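Local coordinates for oxidoreductase (Azotobacter vinelandii, PDB 7D5M), which binds NAD+ in a Rossmann domain and, as an inositol dehydrogenase homologue, probably catalyses the NAD-dependent oxidation of a polyol or sugar-like substrate, at residues Met170-Gly175 / Thr208-Leu213. Numbering follows the deposited sequence.
Sequences MQFAHG and THPLYL. With NAD (nicotinamide-adenine-dinucleotide), chain B.
Strand 170-173 and helix 208-213 run nearly antiparallel, their axes at 153° and 7.3 Å apart at closest approach, with Met170 facing Pro210 where the backbones come nearest. Pro210 is the centre of the interface, its ring set between Met170 and Phe172. Pro210 CB lies 3.9 Å from Met170 CB, while Pro210 CG rests against the peptide carbonyl of Gln171, 3.7 Å from its O. At the far side of the ring, Pro210 CD meets Phe172 CB at 4.0 Å, the two side chains crossing at about a right angle. Met170, with CG anti to the carbonyl carbon, brings SD to 3.5 Å from Pro210 O and close to Leu211 CA, touching the helix backbone. Phe172 has CG anti to the backbone N, which carries the ring alongside His209; His209 CB lies in the plane of the phenyl ring, 3.9 Å from Phe172 CD2. The two rings are inclined at 48° and meet obliquely through Phe172 CE2 and His209 CD2. The imidazole also reaches the nicotinamide carboxamide of NAD, with His209 NE2 3.3 Å from NAD N7N; the packing on Phe172 is thus consistent with holding this pocket residue in position. An alanine in place of His209 would keep the CB contact but would probably leave the carboxamide without this neighbour and open a gap beside Phe172 CE2. Tyr144 meets the imidazole edge-to-face, and Lys115 from the NAD site also touches it. In the C-terminal alpha/beta domain, helix 202-217 thus packs on the large mixed sheet, where strand 165-173 pairs with strands 255-261 and 271-277; Gln271 of the latter touches Phe172, His209 and Pro210, and helix 363-381 meets Leu211 through Trp372.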
# COMPACT_ATOMS: atom_id res chain seq x y z
N MET A 170 12.11 15.30 5.36
CA MET A 170 10.98 15.57 6.27
C MET A 170 9.89 16.28 5.49
O MET A 170 10.21 17.15 4.65
CB MET A 170 11.45 16.44 7.43
CG MET A 170 12.34 15.70 8.39
SD MET A 170 13.32 16.80 9.39
CE MET A 170 14.65 17.20 8.25
N GLN A 171 8.64 15.91 5.75
CA GLN A 171 7.49 16.67 5.22
C GLN A 171 6.37 16.64 6.25
O GLN A 171 6.24 15.66 7.00
CB GLN A 171 7.06 16.14 3.85
CG GLN A 171 6.44 14.75 3.87
CD GLN A 171 5.79 14.36 2.56
OE1 GLN A 171 6.46 14.18 1.54
NE2 GLN A 171 4.47 14.22 2.58
N PHE A 172 5.62 17.73 6.30
CA PHE A 172 4.26 17.75 6.87
C PHE A 172 3.43 18.56 5.89
O PHE A 172 3.48 19.80 5.93
CB PHE A 172 4.28 18.26 8.31
CG PHE A 172 3.04 17.91 9.10
CD1 PHE A 172 1.83 17.64 8.48
CD2 PHE A 172 3.09 17.87 10.49
CE1 PHE A 172 0.70 17.34 9.22
CE2 PHE A 172 1.95 17.59 11.23
CZ PHE A 172 0.76 17.31 10.59
N ALA A 173 2.78 17.87 4.96
CA ALA A 173 2.16 18.47 3.76
C ALA A 173 0.74 17.93 3.62
O ALA A 173 0.55 16.86 3.04
CB ALA A 173 3.00 18.16 2.54
N HIS A 174 -0.22 18.66 4.18
CA HIS A 174 -1.67 18.36 4.11
C HIS A 174 -2.35 19.37 3.19
O HIS A 174 -1.72 20.37 2.83
CB HIS A 174 -2.29 18.34 5.51
CG HIS A 174 -2.39 19.68 6.14
ND1 HIS A 174 -3.45 20.53 5.90
CD2 HIS A 174 -1.57 20.33 6.99
CE1 HIS A 174 -3.28 21.65 6.59
NE2 HIS A 174 -2.14 21.53 7.28
N GLY A 175 -3.60 19.11 2.81
CA GLY A 175 -4.31 19.93 1.82
C GLY A 175 -5.50 20.67 2.42
O GLY A 175 -6.25 21.27 1.64
N THR A 208 7.70 22.14 12.02
CA THR A 208 8.47 21.91 13.27
C THR A 208 8.20 20.51 13.82
O THR A 208 9.02 20.02 14.62
CB THR A 208 8.19 22.98 14.33
OG1 THR A 208 6.78 23.13 14.44
CG2 THR A 208 8.84 24.30 14.01
N HIS A 209 7.11 19.85 13.42
CA HIS A 209 6.79 18.49 13.92
C HIS A 209 7.83 17.48 13.43
O HIS A 209 8.47 16.82 14.26
CB HIS A 209 5.36 18.10 13.60
CG HIS A 209 4.36 18.60 14.59
ND1 HIS A 209 4.44 18.28 15.93
CD2 HIS A 209 3.27 19.37 14.43
CE1 HIS A 209 3.40 18.82 16.56
NE2 HIS A 209 2.67 19.51 15.66
N PRO A 210 7.99 17.24 12.11
CA PRO A 210 8.98 16.27 11.65
C PRO A 210 10.42 16.74 11.93
O PRO A 210 11.28 15.91 12.09
CB PRO A 210 8.68 16.11 10.15
CG PRO A 210 7.95 17.39 9.77
CD PRO A 210 7.17 17.77 11.01
N LEU A 211 10.65 18.05 12.02
CA LEU A 211 11.97 18.59 12.46
C LEU A 211 12.29 18.03 13.85
O LEU A 211 13.39 17.49 14.04
CB LEU A 211 11.95 20.12 12.49
CG LEU A 211 13.29 20.74 12.89
CD1 LEU A 211 14.24 20.75 11.70
CD2 LEU A 211 13.10 22.14 13.45
N TYR A 212 11.34 18.11 14.78
CA TYR A 212 11.56 17.58 16.14
C TYR A 212 11.80 16.06 16.07
O TYR A 212 12.71 15.57 16.75
CB TYR A 212 10.44 17.92 17.12
CG TYR A 212 10.77 17.34 18.47
CD1 TYR A 212 11.85 17.83 19.19
CD2 TYR A 212 10.07 16.26 19.00
CE1 TYR A 212 12.22 17.28 20.40
CE2 TYR A 212 10.43 15.70 20.21
CZ TYR A 212 11.50 16.22 20.92
OH TYR A 212 11.87 15.69 22.13
N LEU A 213 11.04 15.32 15.26
CA LEU A 213 11.30 13.87 15.09
C LEU A 213 12.76 13.66 14.67
O LEU A 213 13.39 12.76 15.21
CB LEU A 213 10.33 13.25 14.09
CG LEU A 213 8.86 13.33 14.48
CD1 LEU A 213 8.00 12.64 13.43
CD2 LEU A 213 8.61 12.70 15.85
PA NAD B . -8.37 26.94 18.75
O1A NAD B . -8.59 28.33 18.23
O2A NAD B . -9.10 25.78 18.16
O5B NAD B . -8.62 26.96 20.34
C5B NAD B . -8.26 28.10 21.18
C4B NAD B . -8.90 27.90 22.53
O4B NAD B . -8.30 28.77 23.52
C3B NAD B . -10.40 28.21 22.59
O3B NAD B . -11.03 27.34 23.53
C2B NAD B . -10.40 29.67 23.06
O2B NAD B . -11.61 30.10 23.65
C1B NAD B . -9.29 29.59 24.09
N9A NAD B . -8.67 30.86 24.43
C8A NAD B . -8.23 31.81 23.54
N7A NAD B . -7.65 32.83 24.12
C5A NAD B . -7.68 32.53 25.47
C6A NAD B . -7.19 33.21 26.60
N6A NAD B . -6.54 34.37 26.54
N1A NAD B . -7.38 32.62 27.81
C2A NAD B . -8.03 31.45 27.86
N3A NAD B . -8.51 30.71 26.86
C4A NAD B . -8.30 31.31 25.68
O3 NAD B . -6.79 26.59 18.68
PN NAD B . -6.07 25.14 18.58
O1N NAD B . -6.05 24.68 17.15
O2N NAD B . -6.68 24.23 19.61
O5D NAD B . -4.57 25.50 18.99
C5D NAD B . -4.24 26.04 20.27
C4D NAD B . -2.75 25.89 20.42
O4D NAD B . -2.41 24.49 20.26
C3D NAD B . -1.93 26.63 19.36
O3D NAD B . -0.73 27.11 19.94
C2D NAD B . -1.66 25.55 18.30
O2D NAD B . -0.48 25.79 17.54
C1D NAD B . -1.47 24.33 19.20
N1N NAD B . -1.74 23.02 18.53
C2N NAD B . -0.80 22.01 18.62
C3N NAD B . -0.99 20.80 17.97
C7N NAD B . 0.01 19.69 18.25
O7N NAD B . 0.78 19.82 19.21
N7N NAD B . -0.01 18.63 17.45
C4N NAD B . -2.09 20.65 17.12
C5N NAD B . -3.03 21.68 17.03
C6N NAD B . -2.90 22.78 17.85